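Local coordinates for protein GphF Dehydratase 1 (Archangium violaceum, PDB 6MBF) that probably dehydrates polyketide intermediates and helps to shift their double bonds, as a dehydratase domain of the gephyronic acid polyketide synthase, at residues R175-I180 and H249-T254; D204-C209 and R240-H245; Q208-L213 and A262-F267; A212-H217 and E222-L227. All coordinates share one frame; numbering follows the deposited sequence.

Three of the four contacts follow helix 200-214 from turn to turn. Interaction 2 lays its early part on strand 241-248, interaction 3 sets the next turns on neighbouring strand 259-267, with centres about 6 Å apart, and interaction 4, about 11 Å from interaction 3, joins the helix end to strand 224-234. Interaction 1 lies at the surface, about 17 Å from interaction 2 between centres, where the turn before strand 178-184 meets the loop after strand 241-248. Along the chain, interactions 2 and 4 fall between the two segments of interaction 1, whereas interaction 3 crosses it. Interactions 2 to 4 hold the helix against antiparallel strands, consistent with a hotdog half of the dehydratase, while interaction 1 joins the ends of two neighbouring strands.

Interaction 1 (R175-I180 and H249-T254); sequences RGREAI and HPPRST
Arg177 lays the flat of its guanidinium group on the backbone and ring of Pro250. The CA of Pro250 stands 3.5 Å above the guanidinium plane, over its centre, and the terminal NH2 of Arg177 passes 3.7 Å from CD of Pro250. Lower down the same side chain, CD of Arg177 meets CD of Pro251 at 3.8 Å, so the aliphatic part is used as well as the charged head. A bend at chi3 (-63°) turns the guanidinium out of the line of the chain and lets it settle over the proline.

The base of the arm is set by a type II' turn from Arg175 to Glu178. Gly176 occupies its second position, with a positive phi (59°) that costs a residue without a side chain little. Arg177 follows, and its backbone is hydrogen-bonded to Leu248. Its NE also gives a hydrogen bond to the carbonyl of Leu248, which fixes the head; the carbonyl O of His249, 3.6 Å from NE, is only a packing neighbour. His249 points its CB away from the turn, and its NE2 is bonded to Asp263.

Arginine suits this exposed place because NE can bind a carbonyl while a face rests on Pro250 and the aliphatic CD reaches Pro251; the proline rings bring no side-chain polar group. The contact across the segments is therefore van der Waals in character, and the polar hold comes from Leu248 next door.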
# COMPACT_ATOMS: atom_id res chain seq x y z
N ARG A 175 -19.07 -2.94 12.74
CA ARG A 175 -20.50 -2.69 12.86
C ARG A 175 -21.03 -2.45 11.46
O ARG A 175 -20.63 -1.49 10.80
CB ARG A 175 -20.77 -1.48 13.76
CG ARG A 175 -22.19 -0.95 13.66
CD ARG A 175 -23.10 -1.58 14.69
NE ARG A 175 -22.73 -1.21 16.05
CZ ARG A 175 -23.50 -1.41 17.11
NH1 ARG A 175 -24.70 -1.96 16.97
NH2 ARG A 175 -23.09 -1.05 18.32
N GLY A 176 -21.90 -3.34 10.98
CA GLY A 176 -22.25 -3.29 9.57
C GLY A 176 -21.02 -3.47 8.69
O GLY A 176 -20.19 -4.36 8.91
N ARG A 177 -20.90 -2.62 7.67
CA ARG A 177 -19.76 -2.63 6.76
C ARG A 177 -18.67 -1.65 7.18
O ARG A 177 -17.81 -1.32 6.35
CB ARG A 177 -20.21 -2.31 5.33
CG ARG A 177 -21.19 -3.29 4.71
CD ARG A 177 -21.28 -3.06 3.21
NE ARG A 177 -21.81 -1.74 2.88
CZ ARG A 177 -23.11 -1.46 2.80
NH1 ARG A 177 -24.02 -2.41 3.04
NH2 ARG A 177 -23.51 -0.24 2.49
N GLU A 178 -18.69 -1.19 8.42
CA GLU A 178 -17.69 -0.28 8.94
C GLU A 178 -16.88 -0.94 10.05
O GLU A 178 -17.34 -1.89 10.70
CB GLU A 178 -18.33 1.01 9.47
CG GLU A 178 -19.07 1.78 8.39
CD GLU A 178 -19.50 3.17 8.84
OE1 GLU A 178 -18.91 3.70 9.81
OE2 GLU A 178 -20.43 3.73 8.21
N ALA A 179 -15.67 -0.44 10.25
CA ALA A 179 -14.81 -0.98 11.29
C ALA A 179 -13.85 0.10 11.75
O ALA A 179 -13.56 1.05 11.04
CB ALA A 179 -14.03 -2.21 10.81
N ILE A 180 -13.36 -0.08 12.98
CA ILE A 180 -12.23 0.69 13.48
C ILE A 180 -11.16 -0.30 13.92
O ILE A 180 -11.45 -1.25 14.66
CB ILE A 180 -12.62 1.63 14.63
CG1 ILE A 180 -13.51 2.75 14.09
CG2 ILE A 180 -11.37 2.21 15.29
CD1 ILE A 180 -14.06 3.59 15.17
N HIS A 249 -18.05 -0.32 0.59
CA HIS A 249 -19.19 0.03 -0.23
C HIS A 249 -20.16 -1.16 -0.28
O HIS A 249 -19.77 -2.29 -0.02
CB HIS A 249 -18.73 0.42 -1.63
CG HIS A 249 -17.98 1.71 -1.69
ND1 HIS A 249 -17.81 2.42 -2.86
CD2 HIS A 249 -17.36 2.42 -0.72
CE1 HIS A 249 -17.11 3.51 -2.61
NE2 HIS A 249 -16.82 3.54 -1.32
N PRO A 250 -21.43 -0.91 -0.61
CA PRO A 250 -22.39 -2.02 -0.70
C PRO A 250 -21.95 -3.04 -1.73
O PRO A 250 -21.65 -2.68 -2.88
CB PRO A 250 -23.70 -1.32 -1.11
CG PRO A 250 -23.32 0.04 -1.55
CD PRO A 250 -22.07 0.40 -0.81
N PRO A 251 -21.87 -4.31 -1.35
CA PRO A 251 -21.43 -5.34 -2.30
C PRO A 251 -22.55 -5.72 -3.25
O PRO A 251 -23.74 -5.52 -2.98
CB PRO A 251 -21.06 -6.52 -1.39
CG PRO A 251 -21.34 -6.08 0.02
CD PRO A 251 -22.21 -4.87 -0.04
N ARG A 252 -22.16 -6.29 -4.39
CA ARG A 252 -23.17 -6.69 -5.35
C ARG A 252 -23.86 -7.99 -4.94
O ARG A 252 -25.02 -8.22 -5.30
CB ARG A 252 -22.55 -6.82 -6.75
CG ARG A 252 -21.39 -7.79 -6.86
CD ARG A 252 -21.85 -9.20 -7.24
NE ARG A 252 -20.76 -10.18 -7.20
CZ ARG A 252 -20.06 -10.57 -8.26
NH1 ARG A 252 -20.34 -10.07 -9.46
NH2 ARG A 252 -19.09 -11.46 -8.13
N SER A 253 -23.18 -8.83 -4.16
CA SER A 253 -23.71 -10.13 -3.74
C SER A 253 -23.53 -10.30 -2.24
O SER A 253 -22.52 -9.87 -1.68
CB SER A 253 -23.02 -11.28 -4.49
OG SER A 253 -23.46 -12.54 -4.02
N THR A 254 -24.53 -10.92 -1.60
CA THR A 254 -24.40 -11.34 -0.21
C THR A 254 -23.75 -12.71 -0.09
O THR A 254 -23.50 -13.17 1.03
CB THR A 254 -25.77 -11.39 0.48
OG1 THR A 254 -26.61 -12.33 -0.20
CG2 THR A 254 -26.43 -10.02 0.46

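Interaction 2 (D204-C209 and R240-H245); sequences DACFQC and REVRVH
Cys206 presses its sulfur against the flank of Val244, with SG 3.9 Å from CB of Val244 and 4.0 Å from its CG1, and also reaches CG2 of Val242 at 4.0 Å. One turn on, Cys209 brings SG to 4.2 Å from CG1 of Val244. That methyl is thus met by both sulfurs, because the valine holds it between its backbone N and carbonyl carbon (chi1 52°) while CG2 turns to the Cys206 side. The SG atoms of Cys206 and Cys209 are 6.0 Å apart, too far for a disulfide; the cysteines act as small, weakly polar packing groups. They let the helix come close, its axis 9.3 Å from that of the strand, with the two running 37° from parallel.

Valine suits the strand, where beta-branching is well accommodated, and its methyls are also covered by Leu264 and Leu266 of the adjacent strand. With only an alanine methyl at Val244, both sulfurs would probably lose the branches they rest on, and Cys209 its apolar partner on this strand.

On another side of the helix the chemistry is polar. Gln208 NE2 donates a nearly straight bond (170°) to Asp204 OD2 at 2.8 Å, on the syn side but somewhat tilted from the carboxylate plane, while Asp204 OD1 binds Tyr162 and Gln208 OE1 binds Tyr154. These two residues match the D-x-x-x-Q pattern of polyketide synthase dehydratases, and the apolar face behind them is that of a hotdog fold, a long helix wrapped by antiparallel strands.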
# COMPACT_ATOMS: atom_id res chain seq x y z
N ASP A 204 -0.59 -1.55 4.63
CA ASP A 204 -1.09 -2.90 4.40
C ASP A 204 -1.93 -3.40 5.56
O ASP A 204 -2.96 -4.06 5.35
CB ASP A 204 0.07 -3.87 4.14
CG ASP A 204 -0.40 -5.31 4.10
OD1 ASP A 204 -1.00 -5.72 3.09
OD2 ASP A 204 -0.17 -6.03 5.10
N ALA A 205 -1.51 -3.12 6.80
CA ALA A 205 -2.32 -3.52 7.95
C ALA A 205 -3.70 -2.88 7.91
O ALA A 205 -4.71 -3.54 8.22
CB ALA A 205 -1.59 -3.15 9.25
N CYS A 206 -3.79 -1.61 7.50
CA CYS A 206 -5.10 -0.97 7.36
C CYS A 206 -5.93 -1.65 6.28
O CYS A 206 -7.13 -1.89 6.47
CB CYS A 206 -4.92 0.52 7.05
SG CYS A 206 -4.12 1.47 8.38
N PHE A 207 -5.32 -1.99 5.15
CA PHE A 207 -6.06 -2.69 4.11
C PHE A 207 -6.47 -4.08 4.57
O PHE A 207 -7.55 -4.56 4.21
CB PHE A 207 -5.24 -2.75 2.82
CG PHE A 207 -5.03 -1.41 2.13
CD1 PHE A 207 -5.57 -0.23 2.64
CD2 PHE A 207 -4.27 -1.34 0.97
CE1 PHE A 207 -5.36 1.00 1.99
CE2 PHE A 207 -4.06 -0.13 0.32
CZ PHE A 207 -4.60 1.04 0.83
N GLN A 208 -5.65 -4.73 5.41
CA GLN A 208 -6.02 -6.04 5.92
C GLN A 208 -7.23 -5.97 6.86
O GLN A 208 -7.97 -6.96 6.99
CB GLN A 208 -4.83 -6.70 6.62
CG GLN A 208 -3.75 -7.23 5.67
CD GLN A 208 -2.92 -8.31 6.32
OE1 GLN A 208 -3.47 -9.27 6.87
NE2 GLN A 208 -1.60 -8.16 6.30
N CYS A 209 -7.46 -4.82 7.51
CA CYS A 209 -8.71 -4.62 8.24
C CYS A 209 -9.92 -4.75 7.31
O CYS A 209 -10.95 -5.31 7.70
CB CYS A 209 -8.72 -3.26 8.93
SG CYS A 209 -7.53 -3.07 10.28
N ARG A 240 3.95 5.49 12.96
CA ARG A 240 4.16 4.09 13.32
C ARG A 240 2.91 3.42 13.88
O ARG A 240 2.92 2.20 14.07
CB ARG A 240 5.28 3.95 14.36
CG ARG A 240 6.54 4.76 14.07
CD ARG A 240 7.69 4.37 15.01
NE ARG A 240 7.38 4.62 16.41
CZ ARG A 240 8.13 4.20 17.42
NH1 ARG A 240 9.23 3.49 17.17
NH2 ARG A 240 7.79 4.48 18.67
N GLU A 241 1.85 4.18 14.13
CA GLU A 241 0.72 3.68 14.90
C GLU A 241 -0.48 4.56 14.59
O GLU A 241 -0.38 5.79 14.66
CB GLU A 241 1.03 3.69 16.40
CG GLU A 241 -0.06 3.08 17.27
CD GLU A 241 0.34 3.00 18.74
OE1 GLU A 241 1.38 3.57 19.11
OE2 GLU A 241 -0.41 2.38 19.51
N VAL A 242 -1.61 3.93 14.22
CA VAL A 242 -2.83 4.67 13.91
C VAL A 242 -4.04 3.89 14.40
O VAL A 242 -3.98 2.68 14.65
CB VAL A 242 -3.02 4.95 12.39
CG1 VAL A 242 -1.92 5.86 11.84
CG2 VAL A 242 -3.10 3.65 11.61
N ARG A 243 -5.14 4.60 14.53
CA ARG A 243 -6.46 4.00 14.51
C ARG A 243 -7.06 4.31 13.14
O ARG A 243 -6.96 5.43 12.65
CB ARG A 243 -7.35 4.54 15.63
CG ARG A 243 -6.86 4.14 17.02
CD ARG A 243 -7.94 4.47 18.05
NE ARG A 243 -7.55 4.05 19.40
CZ ARG A 243 -6.89 4.81 20.27
NH1 ARG A 243 -6.52 6.05 19.94
NH2 ARG A 243 -6.59 4.34 21.47
N VAL A 244 -7.66 3.31 12.52
CA VAL A 244 -8.15 3.45 11.15
C VAL A 244 -9.64 3.17 11.14
O VAL A 244 -10.10 2.18 11.71
CB VAL A 244 -7.40 2.53 10.17
CG1 VAL A 244 -7.39 1.08 10.67
CG2 VAL A 244 -8.01 2.64 8.78
N HIS A 245 -10.40 4.07 10.52
CA HIS A 245 -11.80 3.84 10.24
C HIS A 245 -11.94 3.44 8.78
O HIS A 245 -11.36 4.08 7.90
CB HIS A 245 -12.63 5.09 10.55
CG HIS A 245 -14.08 4.94 10.23
ND1 HIS A 245 -14.77 5.88 9.51
CD2 HIS A 245 -14.96 3.95 10.50
CE1 HIS A 245 -16.03 5.49 9.36
NE2 HIS A 245 -16.16 4.31 9.95

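Interaction 3 (Q208-L213 and A262-F267); sequences QCVFAL and ADLRLF
Val210 straddles the methyl of Ala262 and sends one branch on to Leu264. Its CG1 lies 3.9 Å from CB of Ala262, its CG2 comes to 4.1 Å from that same CB, and CG2 also touches CD2 of Leu264 at 4.0 Å. The fork faces the strand because chi1 (-174°) sets CG1 anti to the backbone N and CG2 beside it, so neither methyl is turned back into the helix. Ala262 and Leu264 point to the same side of the strand, the short side chain where the helix backbone is nearest and the long one where it draws off. The methyls of Val210 are further enclosed by Leu246 and Leu248.

Asp263 and Arg265, which take every second place along the strand, belong to the other, more open face. Asp263 points its CB away from the helix, and its carboxylate is held by the backbone N of Ala279 and by His249. In one of its two conformers Arg265 probably loops back, NH1 donating to O of its neighbour Leu264 and pairing with Asp278. Polar side chains suit this partly exposed side, apolar ones the helix side.

A central helix lying against antiparallel strands, here with the apolar side of strand 259-267 turned to it, is the hallmark of the hotdog fold to which both halves of the dehydratase belong.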
# COMPACT_ATOMS: atom_id res chain seq x y z
N GLN A 208 -5.65 -4.73 5.41
CA GLN A 208 -6.02 -6.04 5.92
C GLN A 208 -7.23 -5.97 6.86
O GLN A 208 -7.97 -6.96 6.99
CB GLN A 208 -4.83 -6.70 6.62
CG GLN A 208 -3.75 -7.23 5.67
CD GLN A 208 -2.92 -8.31 6.32
OE1 GLN A 208 -3.47 -9.27 6.87
NE2 GLN A 208 -1.60 -8.16 6.30
N CYS A 209 -7.46 -4.82 7.51
CA CYS A 209 -8.71 -4.62 8.24
C CYS A 209 -9.92 -4.75 7.31
O CYS A 209 -10.95 -5.31 7.70
CB CYS A 209 -8.72 -3.26 8.93
SG CYS A 209 -7.53 -3.07 10.28
N VAL A 210 -9.80 -4.25 6.08
CA VAL A 210 -10.88 -4.43 5.11
C VAL A 210 -11.03 -5.91 4.78
O VAL A 210 -12.16 -6.43 4.72
CB VAL A 210 -10.63 -3.61 3.83
CG1 VAL A 210 -11.85 -3.72 2.90
CG2 VAL A 210 -10.32 -2.16 4.15
N PHE A 211 -9.91 -6.61 4.59
CA PHE A 211 -9.95 -8.05 4.32
C PHE A 211 -10.67 -8.80 5.43
O PHE A 211 -11.48 -9.70 5.16
CB PHE A 211 -8.53 -8.61 4.20
CG PHE A 211 -7.76 -8.13 2.99
CD1 PHE A 211 -8.38 -7.48 1.94
CD2 PHE A 211 -6.40 -8.38 2.92
CE1 PHE A 211 -7.63 -7.08 0.83
CE2 PHE A 211 -5.65 -7.97 1.82
CZ PHE A 211 -6.28 -7.32 0.78
N ALA A 212 -10.37 -8.46 6.69
CA ALA A 212 -10.97 -9.16 7.82
C ALA A 212 -12.48 -9.01 7.83
O ALA A 212 -13.20 -9.94 8.21
CB ALA A 212 -10.36 -8.65 9.13
N LEU A 213 -12.99 -7.84 7.42
CA LEU A 213 -14.44 -7.68 7.33
C LEU A 213 -15.02 -8.51 6.20
O LEU A 213 -16.01 -9.23 6.39
CB LEU A 213 -14.79 -6.20 7.17
CG LEU A 213 -15.30 -5.56 8.45
CD1 LEU A 213 -14.17 -5.51 9.49
CD2 LEU A 213 -15.86 -4.18 8.17
N ALA A 262 -13.57 0.22 -0.86
CA ALA A 262 -13.56 0.71 0.51
C ALA A 262 -12.93 2.09 0.57
O ALA A 262 -12.05 2.43 -0.24
CB ALA A 262 -12.80 -0.25 1.45
N ASP A 263 -13.38 2.88 1.54
CA ASP A 263 -12.76 4.14 1.93
C ASP A 263 -12.15 3.98 3.32
O ASP A 263 -12.66 3.23 4.15
CB ASP A 263 -13.78 5.28 1.93
CG ASP A 263 -14.55 5.37 0.64
OD1 ASP A 263 -13.91 5.38 -0.43
OD2 ASP A 263 -15.80 5.43 0.70
N LEU A 264 -11.05 4.68 3.57
CA LEU A 264 -10.38 4.57 4.86
C LEU A 264 -9.89 5.93 5.31
O LEU A 264 -9.56 6.80 4.50
CB LEU A 264 -9.18 3.60 4.81
CG LEU A 264 -9.43 2.15 4.40
CD1 LEU A 264 -9.34 1.99 2.90
CD2 LEU A 264 -8.40 1.26 5.09
N ARG A 265 -9.85 6.12 6.63
CA ARG A 265 -9.31 7.31 7.27
C ARG A 265 -8.40 6.85 8.39
O ARG A 265 -8.81 6.07 9.25
CB ARG A 265 -10.43 8.21 7.81
CG ARG A 265 -11.43 8.66 6.75
CD ARG A 265 -10.74 9.50 5.70
NE ARG A 265 -11.67 10.15 4.77
CZ ARG A 265 -11.91 9.73 3.53
NH1 ARG A 265 -11.32 8.65 3.05
NH2 ARG A 265 -12.76 10.42 2.77
N LEU A 266 -7.15 7.32 8.36
CA LEU A 266 -6.15 6.96 9.36
C LEU A 266 -5.95 8.14 10.32
O LEU A 266 -5.75 9.27 9.87
CB LEU A 266 -4.82 6.58 8.70
CG LEU A 266 -4.69 5.24 7.96
CD1 LEU A 266 -5.66 5.10 6.80
CD2 LEU A 266 -3.26 5.08 7.47
N PHE A 267 -5.96 7.86 11.62
CA PHE A 267 -5.80 8.87 12.65
C PHE A 267 -4.64 8.52 13.57
O PHE A 267 -4.40 7.34 13.85
CB PHE A 267 -7.08 9.01 13.50
CG PHE A 267 -8.30 9.38 12.70
CD1 PHE A 267 -8.69 10.70 12.56
CD2 PHE A 267 -9.05 8.38 12.09
CE1 PHE A 267 -9.81 11.03 11.81
CE2 PHE A 267 -10.17 8.71 11.35
CZ PHE A 267 -10.55 10.03 11.21

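Interaction 4 (A212-H217 and E222-L227); sequences ALIYAH and EPFVPL
Ile214 and Tyr215, at the C-terminal part of helix 200-214 and just beyond, face Phe224 and Pro223, where the chain enters strand 224-234. Four residues link the two segments, and the backbones stay well apart: CA of Ile214 is 9.1 Å from CA of Phe224. Side chains have to bridge that space.

Tyr215 does so with its full length. Its OH accepts a hydrogen bond from the backbone N of Phe224 at 2.9 Å (158°). A water lies in the plane of the tyrosine ring, 2.6 Å from that OH, and donates in turn to the carbonyl O of Phe224, so phenol and water together serve both polar backbone atoms of one residue. The OH also rests 3.3 Å from CA of Pro223.

The side chains of Tyr215 and Phe224 run past one another in opposing directions, their ring planes 36° apart. CE2 of Tyr215 lies in the plane of the phenylalanine ring, 3.6 Å from its CD2. With CG1 of Ile214 beside the backbone N (chi1 -68°), CG2 is the branch set against Phe224, only 3.4 Å from its CE2, a tight fit for two buried apolar groups. His260 adds an edge-to-face contact with Phe224. A phenylalanine in place of Tyr215 would probably leave the backbone N of Phe224 without its acceptor and the bridging water without one anchor.

This helix-to-strand return belongs to one hotdog half, and strand 224-234, next to strand 73-81, probably joins the two halves into the double hotdog of the dehydratase.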
# COMPACT_ATOMS: atom_id res chain seq x y z
N ALA A 212 -10.37 -8.46 6.69
CA ALA A 212 -10.97 -9.16 7.82
C ALA A 212 -12.48 -9.01 7.83
O ALA A 212 -13.20 -9.94 8.21
CB ALA A 212 -10.36 -8.65 9.13
N LEU A 213 -12.99 -7.84 7.42
CA LEU A 213 -14.44 -7.68 7.33
C LEU A 213 -15.02 -8.51 6.20
O LEU A 213 -16.01 -9.23 6.39
CB LEU A 213 -14.79 -6.20 7.17
CG LEU A 213 -15.30 -5.56 8.45
CD1 LEU A 213 -14.17 -5.51 9.49
CD2 LEU A 213 -15.86 -4.18 8.17
N ILE A 214 -14.41 -8.44 5.01
CA ILE A 214 -14.88 -9.20 3.87
C ILE A 214 -14.94 -10.69 4.20
O ILE A 214 -15.96 -11.36 3.98
CB ILE A 214 -13.99 -8.94 2.64
CG1 ILE A 214 -14.15 -7.50 2.14
CG2 ILE A 214 -14.29 -9.94 1.54
CD1 ILE A 214 -13.05 -7.06 1.20
N TYR A 215 -13.85 -11.24 4.74
CA TYR A 215 -13.70 -12.69 4.88
C TYR A 215 -14.54 -13.26 6.01
O TYR A 215 -14.60 -14.49 6.17
CB TYR A 215 -12.22 -13.05 5.05
CG TYR A 215 -11.41 -12.79 3.80
CD1 TYR A 215 -10.11 -12.30 3.86
CD2 TYR A 215 -11.96 -13.02 2.54
CE1 TYR A 215 -9.37 -12.07 2.70
CE2 TYR A 215 -11.23 -12.78 1.38
CZ TYR A 215 -9.94 -12.30 1.47
OH TYR A 215 -9.22 -12.07 0.33
N ALA A 216 -15.21 -12.40 6.78
CA ALA A 216 -16.26 -12.89 7.67
C ALA A 216 -17.42 -13.49 6.89
O ALA A 216 -18.15 -14.33 7.43
CB ALA A 216 -16.76 -11.77 8.57
N HIS A 217 -17.59 -13.10 5.62
CA HIS A 217 -18.76 -13.47 4.83
C HIS A 217 -18.46 -14.29 3.58
O HIS A 217 -19.40 -14.85 3.01
CB HIS A 217 -19.53 -12.22 4.40
CG HIS A 217 -19.82 -11.28 5.53
ND1 HIS A 217 -20.83 -11.50 6.44
CD2 HIS A 217 -19.23 -10.12 5.89
CE1 HIS A 217 -20.85 -10.52 7.32
NE2 HIS A 217 -19.89 -9.66 7.01
N GLU A 222 -8.76 -17.48 -3.67
CA GLU A 222 -8.74 -16.46 -4.72
C GLU A 222 -8.82 -15.09 -4.06
O GLU A 222 -9.81 -14.36 -4.25
CB GLU A 222 -9.90 -16.64 -5.71
CG GLU A 222 -10.15 -18.06 -6.16
CD GLU A 222 -11.58 -18.26 -6.63
OE1 GLU A 222 -12.38 -18.90 -5.91
OE2 GLU A 222 -11.91 -17.75 -7.73
N PRO A 223 -7.81 -14.70 -3.29
CA PRO A 223 -7.97 -13.58 -2.35
C PRO A 223 -8.03 -12.23 -3.05
O PRO A 223 -7.50 -12.05 -4.15
CB PRO A 223 -6.73 -13.69 -1.47
CG PRO A 223 -5.70 -14.27 -2.39
CD PRO A 223 -6.44 -15.25 -3.25
N PHE A 224 -8.69 -11.29 -2.39
CA PHE A 224 -8.80 -9.94 -2.92
C PHE A 224 -7.44 -9.25 -2.94
O PHE A 224 -6.65 -9.36 -2.00
CB PHE A 224 -9.79 -9.12 -2.09
CG PHE A 224 -11.21 -9.57 -2.25
CD1 PHE A 224 -11.98 -9.11 -3.32
CD2 PHE A 224 -11.77 -10.47 -1.36
CE1 PHE A 224 -13.30 -9.54 -3.48
CE2 PHE A 224 -13.08 -10.91 -1.53
CZ PHE A 224 -13.84 -10.44 -2.58
N VAL A 225 -7.19 -8.52 -4.03
CA VAL A 225 -5.95 -7.78 -4.25
C VAL A 225 -6.30 -6.34 -4.61
O VAL A 225 -7.23 -6.12 -5.40
CB VAL A 225 -5.12 -8.45 -5.35
CG1 VAL A 225 -3.95 -7.58 -5.75
CG2 VAL A 225 -4.63 -9.81 -4.88
N PRO A 226 -5.61 -5.34 -4.06
CA PRO A 226 -5.85 -3.95 -4.50
C PRO A 226 -5.44 -3.78 -5.96
O PRO A 226 -4.30 -4.08 -6.33
CB PRO A 226 -4.97 -3.11 -3.57
CG PRO A 226 -4.64 -4.01 -2.42
CD PRO A 226 -4.65 -5.41 -2.95
N LEU A 227 -6.39 -3.34 -6.79
CA LEU A 227 -6.12 -3.06 -8.19
C LEU A 227 -6.16 -1.58 -8.52
O LEU A 227 -5.68 -1.19 -9.58
CB LEU A 227 -7.11 -3.79 -9.10
CG LEU A 227 -6.89 -5.29 -9.27
CD1 LEU A 227 -7.58 -5.80 -10.53
CD2 LEU A 227 -5.39 -5.62 -9.29
O HOH W 1 -7.00 -10.70 0.51